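Local structure of aminotransferase class-III (Sphaerobacter thermophilus DSM 20745, 6K8H) at residues B[122-127]-B[312-317]; B[195-200]-B[217-222]; B[347-352]-B[425-430]; B[396-401]-B[439-444]. The protein is a class-III aminotransferase, also called an omega-transaminase, of the pyridoxal-phosphate-dependent aminotransferase clan, with two protein chains in its assembly. All coordinates share one frame; numbering follows the deposited sequence.

Contact 1 of 4, residues B[122-127]-B[312-317]. With PLR ((5-hydroxy-4,6-dimethylpyridin-3-yl)methyl dihydrogen phosphate), chain D; PLR ((5-hydroxy-4,6-dimethylpyridin-3-yl)methyl dihydrogen phosphate), chain C.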
loop_
_atom_site.group_PDB
_atom_site.type_symbol
_atom_site.label_atom_id
_atom_site.label_comp_id
_atom_site.label_asym_id
_atom_site.label_seq_id
_atom_site.Cartn_x
_atom_site.Cartn_y
_atom_site.Cartn_z
ATOM N N ARG B 122 -12.107 -5.826 -5.080
ATOM C CA ARG B 122 -11.101 -4.943 -5.664
ATOM C C ARG B 122 -9.776 -5.195 -4.951
ATOM O O ARG B 122 -9.755 -5.418 -3.736
ATOM C CB ARG B 122 -11.478 -3.460 -5.520
ATOM C CG ARG B 122 -12.619 -2.997 -6.406
ATOM C CD ARG B 122 -12.938 -1.537 -6.166
ATOM N NE ARG B 122 -12.050 -0.604 -6.870
ATOM C CZ ARG B 122 -12.274 -0.131 -8.097
ATOM N NH1 ARG B 122 -13.344 -0.512 -8.771
ATOM N NH2 ARG B 122 -11.435 0.734 -8.656
ATOM N N PHE B 123 -8.674 -5.127 -5.697
ATOM C CA PHE B 123 -7.349 -5.373 -5.146
ATOM C C PHE B 123 -6.639 -4.060 -4.832
ATOM O O PHE B 123 -6.814 -3.050 -5.530
ATOM C CB PHE B 123 -6.509 -6.211 -6.112
ATOM C CG PHE B 123 -7.105 -7.555 -6.393
ATOM C CD1 PHE B 123 -6.935 -8.594 -5.493
ATOM C CD2 PHE B 123 -7.880 -7.763 -7.520
ATOM C CE1 PHE B 123 -7.505 -9.830 -5.725
ATOM C CE2 PHE B 123 -8.458 -9.002 -7.760
ATOM C CZ PHE B 123 -8.275 -10.033 -6.860
ATOM N N THR B 124 -5.858 -4.083 -3.753
ATOM C CA THR B 124 -5.034 -2.968 -3.311
ATOM C C THR B 124 -3.602 -3.472 -3.167
ATOM O O THR B 124 -3.315 -4.622 -3.516
ATOM C CB THR B 124 -5.543 -2.413 -1.984
ATOM O OG1 THR B 124 -5.339 -3.403 -0.971
ATOM C CG2 THR B 124 -7.044 -2.066 -2.063
ATOM N N ASN B 125 -2.707 -2.644 -2.631
ATOM C CA ASN B 125 -1.305 -3.020 -2.518
ATOM C C ASN B 125 -0.880 -3.367 -1.096
ATOM O O ASN B 125 0.313 -3.623 -0.866
ATOM C CB ASN B 125 -0.433 -1.906 -3.095
ATOM C CG ASN B 125 -0.825 -1.587 -4.510
ATOM O OD1 ASN B 125 -0.582 -2.388 -5.411
ATOM N ND2 ASN B 125 -1.509 -0.465 -4.708
ATOM N N SER B 126 -1.814 -3.386 -0.142
ATOM C CA SER B 126 -1.495 -3.720 1.241
ATOM C C SER B 126 -2.801 -4.001 1.969
ATOM O O SER B 126 -3.878 -3.573 1.534
ATOM C CB SER B 126 -0.707 -2.619 1.939
ATOM O OG SER B 126 -1.481 -1.454 1.994
ATOM N N GLY B 127 -2.690 -4.736 3.079
ATOM C CA GLY B 127 -3.830 -4.878 3.969
ATOM C C GLY B 127 -4.254 -3.550 4.566
ATOM O O GLY B 127 -5.442 -3.302 4.783
ATOM N N ALA B 312 -17.014 6.445 -4.851
ATOM C CA ALA B 312 -15.724 6.308 -4.177
ATOM C C ALA B 312 -14.646 5.998 -5.209
ATOM O O ALA B 312 -14.498 4.837 -5.625
ATOM C CB ALA B 312 -15.778 5.200 -3.121
ATOM N N PRO B 313 -13.862 7.005 -5.642
ATOM C CA PRO B 313 -12.781 6.770 -6.593
ATOM C C PRO B 313 -11.750 5.840 -5.941
ATOM O O PRO B 313 -11.531 5.951 -4.760
ATOM C CB PRO B 313 -12.173 8.160 -6.811
ATOM C CG PRO B 313 -13.264 9.116 -6.391
ATOM C CD PRO B 313 -14.015 8.407 -5.288
ATOM N N HIS B 314 -11.202 4.905 -6.716
ATOM C CA HIS B 314 -10.159 4.005 -6.171
ATOM C C HIS B 314 -9.085 3.700 -7.218
ATOM O O HIS B 314 -9.218 2.712 -7.925
ATOM C CB HIS B 314 -10.751 2.744 -5.537
ATOM C CG HIS B 314 -9.699 1.765 -5.142
ATOM N ND1 HIS B 314 -9.797 0.425 -5.413
ATOM C CD2 HIS B 314 -8.516 1.937 -4.526
ATOM C CE1 HIS B 314 -8.725 -0.191 -4.962
ATOM N NE2 HIS B 314 -7.921 0.717 -4.421
ATOM N N GLY B 315 -8.056 4.542 -7.262
ATOM C CA GLY B 315 -6.884 4.356 -8.129
ATOM C C GLY B 315 -5.829 3.508 -7.429
ATOM O O GLY B 315 -6.087 2.994 -6.340
ATOM N N GLY B 316 -4.663 3.363 -8.047
ATOM C CA GLY B 316 -3.572 2.572 -7.454
ATOM C C GLY B 316 -2.712 2.023 -8.571
ATOM O O GLY B 316 -3.154 1.100 -9.262
ATOM N N THR B 317 -1.489 2.525 -8.671
ATOM C CA THR B 317 -0.601 2.194 -9.810
ATOM C C THR B 317 -0.364 0.688 -9.912
ATOM O O THR B 317 -0.418 0.181 -11.033
ATOM C CB THR B 317 0.754 2.879 -9.623
ATOM O OG1 THR B 317 0.548 4.289 -9.644
ATOM C CG2 THR B 317 1.773 2.466 -10.661
HETATM N N1 PLR D . -5.122 -6.176 9.404
HETATM C C2 PLR D . -4.597 -7.179 10.098
HETATM C C2A PLR D . -5.486 -8.001 10.973
HETATM C C3 PLR D . -3.230 -7.472 9.993
HETATM O O3 PLR D . -2.735 -8.503 10.705
HETATM C C4 PLR D . -2.414 -6.688 9.153
HETATM C C4A PLR D . -0.987 -6.989 9.029
HETATM C C5 PLR D . -3.001 -5.645 8.429
HETATM C C6 PLR D . -4.340 -5.423 8.603
HETATM C C5A PLR D . -2.187 -4.751 7.532
HETATM O O4P PLR D . -1.684 -5.386 6.317
HETATM P P PLR D . -0.346 -4.818 5.629
HETATM O O1P PLR D . -0.599 -3.360 5.421
HETATM O O2P PLR D . 0.754 -5.063 6.597
HETATM O O3P PLR D . -0.167 -5.574 4.352
HETATM N N1 PLR C . 1.329 10.988 -5.872
HETATM C C2 PLR C . 1.467 11.214 -7.175
HETATM C C2A PLR C . 1.982 12.539 -7.631
HETATM C C3 PLR C . 1.146 10.217 -8.106
HETATM O O3 PLR C . 1.301 10.487 -9.418
HETATM C C4 PLR C . 0.665 8.972 -7.653
HETATM C C4A PLR C . 0.343 7.917 -8.618
HETATM C C5 PLR C . 0.539 8.766 -6.273
HETATM C C6 PLR C . 0.870 9.796 -5.436
HETATM C C5A PLR C . 0.016 7.472 -5.715
HETATM O O4P PLR C . 0.914 6.335 -5.904
HETATM P P PLR C . 0.270 4.861 -5.953
HETATM O O1P PLR C . -0.572 4.802 -7.192
HETATM O O2P PLR C . 1.417 3.907 -5.994
HETATM O O3P PLR C . -0.552 4.766 -4.709
#
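Arg122 bends back at chi3 (81°), and His314 holds its CG opposite the backbone N (chi1 173°). These two turns bring the guanidinium side-on to the imidazole. Arg122 NE donates to His314 ND1 at 2.9 Å, nearly straight and close to both planes. Arg122 NH2 reaches His314 O at 3.1 Å, in the carbonyl plane and on a lone pair. Two nitrogens thus grip one residue by its ring and its backbone, although the two flat groups are turned 62° apart. ND1 acts as acceptor here, so the ring probably keeps its proton on NE2. The two bonds hold the guanidinium at two points, and the NE bond also fixes the turn of the ring. Next to ND1 on the ring edge, His314 CE1 lies 3.5 Å from Phe123 O. The methyl CG2 of Thr124 comes obliquely to His314 NE2 at 3.8 Å. Thr124 OG1 instead donates to Ser126 O at 2.9 Å, across the turn after the strand. Beyond this turn the segments part toward two different ligands. Gly127 N binds O3P of PLR in chain D at 2.9 Å, while Thr317 OG1 holds O1P of PLR in chain C at 2.7 Å. One chain therefore helps to build both phosphate sites, as is characteristic of dimeric fold type I enzymes. Asn34 of the second subunit also takes a bond from Arg122 NH2. Strand 120-124 forms one outer edge of the seven-stranded sheet within this chain, beside strand 291-295. Helix 127-142 packs on Thr124 and His314, and helix 102-114 lies against Phe123.

Contact 2 of 4, residues B[195-200]-B[217-222]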
loop_
_atom_site.group_PDB
_atom_site.type_symbol
_atom_site.label_atom_id
_atom_site.label_comp_id
_atom_site.label_asym_id
_atom_site.label_seq_id
_atom_site.Cartn_x
_atom_site.Cartn_y
_atom_site.Cartn_z
ATOM N N VAL B 195 -15.179 5.366 17.379
ATOM C CA VAL B 195 -15.857 4.797 18.543
ATOM C C VAL B 195 -15.172 3.476 18.884
ATOM O O VAL B 195 -15.185 2.542 18.073
ATOM C CB VAL B 195 -17.357 4.580 18.261
ATOM C CG1 VAL B 195 -18.050 3.887 19.458
ATOM C CG2 VAL B 195 -18.058 5.889 17.921
ATOM N N VAL B 196 -14.597 3.384 20.085
ATOM C CA VAL B 196 -13.807 2.220 20.497
ATOM C C VAL B 196 -14.669 1.315 21.374
ATOM O O VAL B 196 -15.106 1.714 22.459
ATOM C CB VAL B 196 -12.525 2.640 21.236
ATOM C CG1 VAL B 196 -11.656 1.420 21.488
ATOM C CG2 VAL B 196 -11.738 3.675 20.415
ATOM N N LEU B 197 -14.896 0.083 20.907
ATOM C CA LEU B 197 -15.770 -0.932 21.470
ATOM C C LEU B 197 -14.970 -1.981 22.230
ATOM O O LEU B 197 -13.775 -2.175 21.985
ATOM C CB LEU B 197 -16.582 -1.622 20.364
ATOM C CG LEU B 197 -17.257 -0.728 19.317
ATOM C CD1 LEU B 197 -17.729 -1.560 18.143
ATOM C CD2 LEU B 197 -18.413 0.019 19.940
ATOM N N PRO B 198 -15.606 -2.677 23.179
ATOM C CA PRO B 198 -14.919 -3.770 23.893
ATOM C C PRO B 198 -15.091 -5.135 23.231
ATOM O O PRO B 198 -16.219 -5.642 23.130
ATOM C CB PRO B 198 -15.574 -3.741 25.281
ATOM C CG PRO B 198 -16.967 -3.189 25.034
ATOM C CD PRO B 198 -16.884 -2.295 23.806
ATOM N N PHE B 199 -13.983 -5.751 22.793
ATOM C CA PHE B 199 -14.076 -7.031 22.091
ATOM C C PHE B 199 -14.662 -8.097 23.018
ATOM O O PHE B 199 -14.315 -8.172 24.199
ATOM C CB PHE B 199 -12.693 -7.449 21.568
ATOM C CG PHE B 199 -12.717 -8.579 20.558
ATOM C CD1 PHE B 199 -13.013 -8.335 19.219
ATOM C CD2 PHE B 199 -12.441 -9.882 20.946
ATOM C CE1 PHE B 199 -13.017 -9.364 18.279
ATOM C CE2 PHE B 199 -12.455 -10.913 20.009
ATOM C CZ PHE B 199 -12.748 -10.649 18.674
ATOM N N ASN B 200 -15.602 -8.889 22.489
ATOM C CA ASN B 200 -16.226 -10.003 23.225
ATOM C C ASN B 200 -17.000 -9.540 24.461
ATOM O O ASN B 200 -17.168 -10.291 25.429
ATOM C CB ASN B 200 -15.197 -11.067 23.629
ATOM C CG ASN B 200 -15.154 -12.227 22.661
ATOM O OD1 ASN B 200 -16.161 -12.566 22.040
ATOM N ND2 ASN B 200 -13.983 -12.842 22.519
ATOM N N ALA B 217 -20.743 4.913 10.108
ATOM C CA ALA B 217 -20.715 4.275 8.793
ATOM C C ALA B 217 -20.396 2.784 8.878
ATOM O O ALA B 217 -20.944 1.984 8.110
ATOM C CB ALA B 217 -19.686 4.959 7.896
ATOM N N ALA B 218 -19.504 2.391 9.786
ATOM C CA ALA B 218 -19.018 1.019 9.809
ATOM C C ALA B 218 -18.582 0.607 11.210
ATOM O O ALA B 218 -18.182 1.441 12.031
ATOM C CB ALA B 218 -17.822 0.824 8.869
ATOM N N VAL B 219 -18.645 -0.700 11.453
ATOM C CA VAL B 219 -17.936 -1.361 12.552
ATOM C C VAL B 219 -16.891 -2.280 11.926
ATOM O O VAL B 219 -17.226 -3.143 11.106
ATOM C CB VAL B 219 -18.877 -2.170 13.459
ATOM C CG1 VAL B 219 -18.053 -2.948 14.491
ATOM C CG2 VAL B 219 -19.908 -1.291 14.146
ATOM N N LEU B 220 -15.632 -2.102 12.310
ATOM C CA LEU B 220 -14.531 -2.900 11.787
ATOM C C LEU B 220 -14.099 -3.878 12.868
ATOM O O LEU B 220 -13.849 -3.468 14.007
ATOM C CB LEU B 220 -13.373 -1.990 11.371
ATOM C CG LEU B 220 -11.989 -2.549 11.080
ATOM C CD1 LEU B 220 -11.997 -3.236 9.720
ATOM C CD2 LEU B 220 -11.000 -1.400 11.135
ATOM N N ILE B 221 -14.036 -5.166 12.532
ATOM C CA ILE B 221 -13.735 -6.182 13.535
ATOM C C ILE B 221 -12.837 -7.263 12.941
ATOM O O ILE B 221 -13.112 -7.782 11.856
ATOM C CB ILE B 221 -15.019 -6.804 14.116
ATOM C CG1 ILE B 221 -14.650 -7.821 15.195
ATOM C CG2 ILE B 221 -15.897 -7.388 13.003
ATOM C CD1 ILE B 221 -15.852 -8.372 15.948
ATOM N N ASP B 222 -11.752 -7.586 13.653
ATOM C CA ASP B 222 -10.932 -8.757 13.365
ATOM C C ASP B 222 -11.533 -9.954 14.094
ATOM O O ASP B 222 -11.559 -9.954 15.330
ATOM C CB ASP B 222 -9.501 -8.501 13.824
ATOM C CG ASP B 222 -8.554 -9.667 13.581
ATOM O OD1 ASP B 222 -8.990 -10.840 13.514
ATOM O OD2 ASP B 222 -7.328 -9.391 13.483
#
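The carbonyl O of Asp222 is approached by two ring carbons of Phe199. CE1 of Phe199 lies 3.3 Å from Asp222 O, and CZ of Phe199 is 3.6 Å from the same oxygen. The oxygen comes obliquely to the ring. Phe199 sends its CG away from its own backbone N (chi1 -166°), which carries the ring across to the other segment. There it also meets Ile221, whose extended chain crosses it at about a right angle. Ile221 CD1 stands 3.8 Å from Phe199 CE1. Two residues back in each segment, Leu197 and Val219 cross in the same manner. Leu197 CD1 touches Val219 CG1 at 3.9 Å. Strands 194-197 and 216-221 run parallel but are not neighbours, because strand 146-150 lies between them. Its Phe150 touches Leu197, Val219 and Ile221. With helix 202-211 between them in the chain, the two strands form a beta-alpha-beta crossover that skips one strand of the sheet. Asp222 follows the second strand. Its OD1 accepts a bond from Asn224 N, and its side chain comes within about 3 Å of PLR, nearest atoms. No hydrogen bond joins the two segments. The link is a buried apolar one, and its polar feature is the carbonyl O of Asp222, which lies close and oblique to the Phe199 ring without a hydrogen bond, beside the ligand pocket.

Contact 3 of 4, residues B[347-352]-B[425-430]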
loop_
_atom_site.group_PDB
_atom_site.type_symbol
_atom_site.label_atom_id
_atom_site.label_comp_id
_atom_site.label_asym_id
_atom_site.label_seq_id
_atom_site.Cartn_x
_atom_site.Cartn_y
_atom_site.Cartn_z
ATOM N N GLY B 347 -1.797 -28.261 13.366
ATOM C CA GLY B 347 -1.930 -27.219 14.371
ATOM C C GLY B 347 -2.451 -27.759 15.686
ATOM O O GLY B 347 -1.946 -27.405 16.758
ATOM N N GLN B 348 -3.457 -28.634 15.622
ATOM C CA GLN B 348 -3.945 -29.280 16.836
ATOM C C GLN B 348 -2.836 -30.074 17.524
ATOM O O GLN B 348 -2.711 -30.038 18.752
ATOM C CB GLN B 348 -5.143 -30.177 16.512
ATOM C CG GLN B 348 -5.957 -30.558 17.733
ATOM C CD GLN B 348 -5.285 -31.634 18.575
ATOM O OE1 GLN B 348 -4.583 -32.510 18.046
ATOM N NE2 GLN B 348 -5.491 -31.574 19.894
ATOM N N GLN B 349 -2.038 -30.820 16.748
ATOM C CA GLN B 349 -0.935 -31.585 17.326
ATOM C C GLN B 349 0.090 -30.680 18.005
ATOM O O GLN B 349 0.574 -30.986 19.107
ATOM C CB GLN B 349 -0.277 -32.438 16.240
ATOM C CG GLN B 349 -1.143 -33.612 15.811
ATOM C CD GLN B 349 -0.470 -34.493 14.783
ATOM O OE1 GLN B 349 -0.060 -34.025 13.719
ATOM N NE2 GLN B 349 -0.343 -35.779 15.097
ATOM N N LEU B 350 0.448 -29.568 17.357
ATOM C CA LEU B 350 1.380 -28.629 17.976
ATOM C C LEU B 350 0.802 -28.080 19.276
ATOM O O LEU B 350 1.481 -28.058 20.312
ATOM C CB LEU B 350 1.721 -27.488 17.004
ATOM C CG LEU B 350 2.830 -26.518 17.444
ATOM C CD1 LEU B 350 3.682 -26.063 16.271
ATOM C CD2 LEU B 350 2.259 -25.293 18.163
ATOM N N ARG B 351 -0.455 -27.628 19.238
ATOM C CA ARG B 351 -1.058 -27.004 20.414
ATOM C C ARG B 351 -1.161 -27.995 21.570
ATOM O O ARG B 351 -0.853 -27.655 22.723
ATOM C CB ARG B 351 -2.431 -26.432 20.053
ATOM C CG ARG B 351 -2.350 -25.154 19.221
ATOM C CD ARG B 351 -3.685 -24.425 19.187
ATOM N NE ARG B 351 -4.728 -25.283 18.628
ATOM C CZ ARG B 351 -4.980 -25.386 17.331
ATOM N NH1 ARG B 351 -4.276 -24.665 16.443
ATOM N NH2 ARG B 351 -5.945 -26.203 16.927
ATOM N N ALA B 352 -1.557 -29.235 21.278
ATOM C CA ALA B 352 -1.626 -30.254 22.324
ATOM C C ALA B 352 -0.244 -30.578 22.880
ATOM O O ALA B 352 -0.082 -30.754 24.099
ATOM C CB ALA B 352 -2.297 -31.519 21.786
ATOM N N MET B 425 5.589 -27.888 6.142
ATOM C CA MET B 425 5.746 -28.535 7.435
ATOM C C MET B 425 4.994 -29.852 7.509
ATOM O O MET B 425 3.956 -30.046 6.867
ATOM C CB MET B 425 5.261 -27.628 8.569
ATOM C CG MET B 425 6.182 -26.477 8.859
ATOM S SD MET B 425 5.538 -25.400 10.159
ATOM C CE MET B 425 6.844 -24.174 10.192
ATOM N N GLY B 426 5.533 -30.754 8.319
ATOM C CA GLY B 426 4.867 -31.981 8.684
ATOM C C GLY B 426 5.043 -32.278 10.160
ATOM O O GLY B 426 5.407 -31.397 10.952
ATOM N N VAL B 427 4.764 -33.525 10.544
ATOM C CA VAL B 427 4.971 -33.926 11.939
ATOM C C VAL B 427 6.396 -33.666 12.417
ATOM O O VAL B 427 6.564 -33.229 13.569
ATOM C CB VAL B 427 4.525 -35.391 12.132
ATOM C CG1 VAL B 427 5.041 -35.951 13.442
ATOM C CG2 VAL B 427 3.010 -35.468 12.063
ATOM N N PRO B 428 7.457 -33.925 11.630
ATOM C CA PRO B 428 8.809 -33.636 12.155
ATOM C C PRO B 428 9.006 -32.182 12.572
ATOM O O PRO B 428 9.635 -31.921 13.603
ATOM C CB PRO B 428 9.719 -34.024 10.984
ATOM C CG PRO B 428 8.955 -35.091 10.261
ATOM C CD PRO B 428 7.527 -34.619 10.322
ATOM N N GLU B 429 8.485 -31.222 11.807
ATOM C CA GLU B 429 8.638 -29.820 12.200
ATOM C C GLU B 429 7.849 -29.507 13.467
ATOM O O GLU B 429 8.317 -28.743 14.316
ATOM C CB GLU B 429 8.206 -28.900 11.055
ATOM C CG GLU B 429 9.222 -28.801 9.912
ATOM C CD GLU B 429 9.284 -30.071 9.065
ATOM O OE1 GLU B 429 8.284 -30.827 9.033
ATOM O OE2 GLU B 429 10.335 -30.311 8.438
ATOM N N VAL B 430 6.652 -30.084 13.612
ATOM C CA VAL B 430 5.840 -29.875 14.813
ATOM C C VAL B 430 6.548 -30.435 16.045
ATOM O O VAL B 430 6.616 -29.791 17.100
ATOM C CB VAL B 430 4.446 -30.509 14.619
ATOM C CG1 VAL B 430 3.680 -30.537 15.934
ATOM C CG2 VAL B 430 3.656 -29.748 13.558
#
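Val430 points its CG1 straight at the backbone of Leu350, and this methyl is the centre of the contact. Val430 CG1 lies 3.6 Å from Leu350 CA. The same methyl is 3.8 Å from Leu350 CB, so it rests at the root of the leucine side chain. Its placement follows from chi1 of Val430 (169°), which turns CG1 away from the valine's own N and toward the other helix. Gln349 CB flanks the methyl more loosely, at 4.4 Å from Val430 CG1. Farther out, the side chains of Gln349 and Val427 cross at about a right angle. The glutamine is extended beyond CG, and its OE1 ends 3.8 Å from Val427 CG2. That is a plain van der Waals touch near the surface, whereas Leu350 and Val430 are buried. Leu350 itself turns inward to Phe67, Leu421 and Phe374. Leu346, one turn earlier on its helix, packs on both Val427 and Val430. Gly426 is the N-cap of helix 427-445. Its N donates to Glu429 OE1 at 2.8 Å, on the anti side and 34° out of the carboxylate plane. This is the half of a capping box that a glycine N-cap can make. The contact joins the start of the last helix to the long helix 337-361. Such helices beside a small antiparallel sheet are a feature of the C-terminal domain of fold type I aminotransferases.

Contact 4 of 4, residues B[396-401]-B[439-444]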
loop_
_atom_site.group_PDB
_atom_site.type_symbol
_atom_site.label_atom_id
_atom_site.label_comp_id
_atom_site.label_asym_id
_atom_site.label_seq_id
_atom_site.Cartn_x
_atom_site.Cartn_y
_atom_site.Cartn_z
ATOM N N ARG B 396 6.203 -10.319 30.627
ATOM C CA ARG B 396 6.975 -9.877 29.467
ATOM C C ARG B 396 8.410 -10.398 29.533
ATOM O O ARG B 396 8.941 -10.911 28.539
ATOM C CB ARG B 396 6.946 -8.344 29.346
ATOM C CG ARG B 396 5.587 -7.781 28.928
ATOM C CD ARG B 396 5.656 -6.286 28.561
ATOM N NE ARG B 396 6.213 -5.454 29.635
ATOM C CZ ARG B 396 5.487 -4.829 30.566
ATOM N NH1 ARG B 396 4.165 -4.929 30.569
ATOM N NH2 ARG B 396 6.087 -4.094 31.495
ATOM N N ALA B 397 9.050 -10.293 30.703
ATOM C CA ALA B 397 10.423 -10.797 30.842
ATOM C C ALA B 397 10.505 -12.315 30.637
ATOM O O ALA B 397 11.428 -12.811 29.972
ATOM C CB ALA B 397 10.988 -10.414 32.211
ATOM N N PHE B 398 9.554 -13.070 31.205
ATOM C CA PHE B 398 9.588 -14.530 31.085
ATOM C C PHE B 398 9.338 -14.983 29.645
ATOM O O PHE B 398 10.055 -15.850 29.116
ATOM C CB PHE B 398 8.568 -15.151 32.048
ATOM C CG PHE B 398 8.735 -16.630 32.236
ATOM C CD1 PHE B 398 9.737 -17.141 33.056
ATOM C CD2 PHE B 398 7.899 -17.512 31.586
ATOM C CE1 PHE B 398 9.888 -18.515 33.225
ATOM C CE2 PHE B 398 8.046 -18.888 31.744
ATOM C CZ PHE B 398 9.040 -19.389 32.563
ATOM N N VAL B 399 8.315 -14.412 28.998
ATOM C CA VAL B 399 8.060 -14.691 27.588
ATOM C C VAL B 399 9.277 -14.321 26.746
ATOM O O VAL B 399 9.628 -15.033 25.797
ATOM C CB VAL B 399 6.795 -13.942 27.122
ATOM C CG1 VAL B 399 6.664 -13.983 25.599
ATOM C CG2 VAL B 399 5.549 -14.544 27.771
ATOM N N GLY B 400 9.941 -13.206 27.080
ATOM C CA GLY B 400 11.145 -12.823 26.358
ATOM C C GLY B 400 12.259 -13.839 26.508
ATOM O O GLY B 400 12.987 -14.118 25.553
ATOM N N ARG B 401 12.419 -14.395 27.712
ATOM C CA ARG B 401 13.404 -15.466 27.883
ATOM C C ARG B 401 13.056 -16.677 27.014
ATOM O O ARG B 401 13.930 -17.246 26.344
ATOM C CB ARG B 401 13.497 -15.878 29.356
ATOM C CG ARG B 401 14.318 -14.939 30.236
ATOM C CD ARG B 401 14.546 -15.508 31.661
ATOM N NE ARG B 401 15.483 -14.673 32.418
ATOM C CZ ARG B 401 16.803 -14.701 32.254
ATOM N NH1 ARG B 401 17.347 -15.531 31.370
ATOM N NH2 ARG B 401 17.587 -13.904 32.967
ATOM N N ALA B 439 12.747 -27.313 25.892
ATOM C CA ALA B 439 14.087 -26.872 26.269
ATOM C C ALA B 439 14.117 -25.380 26.603
ATOM O O ALA B 439 14.802 -24.960 27.545
ATOM C CB ALA B 439 15.074 -27.199 25.154
ATOM N N ALA B 440 13.372 -24.562 25.850
ATOM C CA ALA B 440 13.362 -23.119 26.086
ATOM C C ALA B 440 12.714 -22.774 27.419
ATOM O O ALA B 440 13.136 -21.836 28.101
ATOM C CB ALA B 440 12.623 -22.404 24.950
ATOM N N LEU B 441 11.656 -23.491 27.783
ATOM C CA LEU B 441 11.039 -23.302 29.090
ATOM C C LEU B 441 12.033 -23.619 30.206
ATOM O O LEU B 441 12.180 -22.840 31.169
ATOM C CB LEU B 441 9.784 -24.171 29.180
ATOM C CG LEU B 441 8.641 -23.880 30.149
ATOM C CD1 LEU B 441 8.196 -22.427 30.043
ATOM C CD2 LEU B 441 7.485 -24.841 29.846
ATOM N N GLN B 442 12.779 -24.712 30.050
ATOM C CA GLN B 442 13.781 -25.067 31.087
ATOM C C GLN B 442 14.806 -23.928 31.176
ATOM O O GLN B 442 15.059 -23.455 32.287
ATOM C CB GLN B 442 14.418 -26.412 30.744
ATOM C CG GLN B 442 13.452 -27.575 30.897
ATOM C CD GLN B 442 13.947 -28.847 30.256
ATOM O OE1 GLN B 442 15.100 -28.948 29.846
ATOM N NE2 GLN B 442 13.066 -29.832 30.154
ATOM N N ASP B 443 15.290 -23.448 30.030
ATOM C CA ASP B 443 16.222 -22.320 30.012
ATOM C C ASP B 443 15.660 -21.112 30.746
ATOM O O ASP B 443 16.341 -20.499 31.577
ATOM C CB ASP B 443 16.539 -21.924 28.584
ATOM C CG ASP B 443 17.365 -22.943 27.864
ATOM O OD1 ASP B 443 17.798 -23.954 28.460
ATOM O OD2 ASP B 443 17.591 -22.701 26.672
ATOM N N ALA B 444 14.418 -20.746 30.436
ATOM C CA ALA B 444 13.837 -19.538 31.010
ATOM C C ALA B 444 13.710 -19.655 32.516
ATOM O O ALA B 444 13.775 -18.639 33.223
ATOM C CB ALA B 444 12.465 -19.261 30.381
HETATM O O HOH W 1 16.585 -17.625 29.658
#
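Arg401 can be followed outward along Ala444. Its CB sits 3.7 Å from Ala444 CB, where the two helix backbones come near each other. The chain then runs extended from CG to NE, with CG turned away from the carbonyl carbon (chi1 -79°). CD passes Ala444 O at 3.6 Å. At the tip, NH1 of Arg401 donates to a water 2.8 Å from it, in the plane of the guanidinium. That water gives only a weak bond to Asp443 O, 3.5 Å from the water oxygen. The arginine thus lies over the last turn with its aliphatic part and meets water with its charged end. Phe398 fills the inner side of the contact. The CB of Ala444 stands over one face of its ring, 4.3 Å from the centroid and 26° off the normal, a CH-pi contact. Leu441 approaches the same ring obliquely, with its CD1 3.9 Å from Phe398 CE2. Ala444 CB thus touches both the ring face and the root of the arginine. No direct hydrogen bond crosses, and apolar touch does most of the work. The axes of the two segments pass 9.4 Å apart, at 131° between their N-to-C directions. Helix 393-408 here meets the last part of helix 427-445. Farther along the first helix, Val402 also packs on Ala444, and Ala405 and Leu406 touch Ala440. Leu441 also reaches Val357, Leu358 and Ala361, so helix 427-445 packs here against both helix 393-408 and helix 337-361.

Overall arrangement
From the N terminus, contact 1 opens on strand 120-124 and closes in the loop before helix 322-334. Contact 2 is nested inside that long loop and closes a short one of its own. Both reach the seven-stranded sheet, with centres about 23 Å apart, and both hold residues of the ligand pocket. Contacts 3 and 4 follow later in the chain. Their segments alternate, so the two loops cross. Both use helix 427-445: contact 3 ties its start to helix 337-361, and contact 4 ties its last turns to helix 393-408. Contact 3 lies across the centre of the chain from contacts 1 and 2.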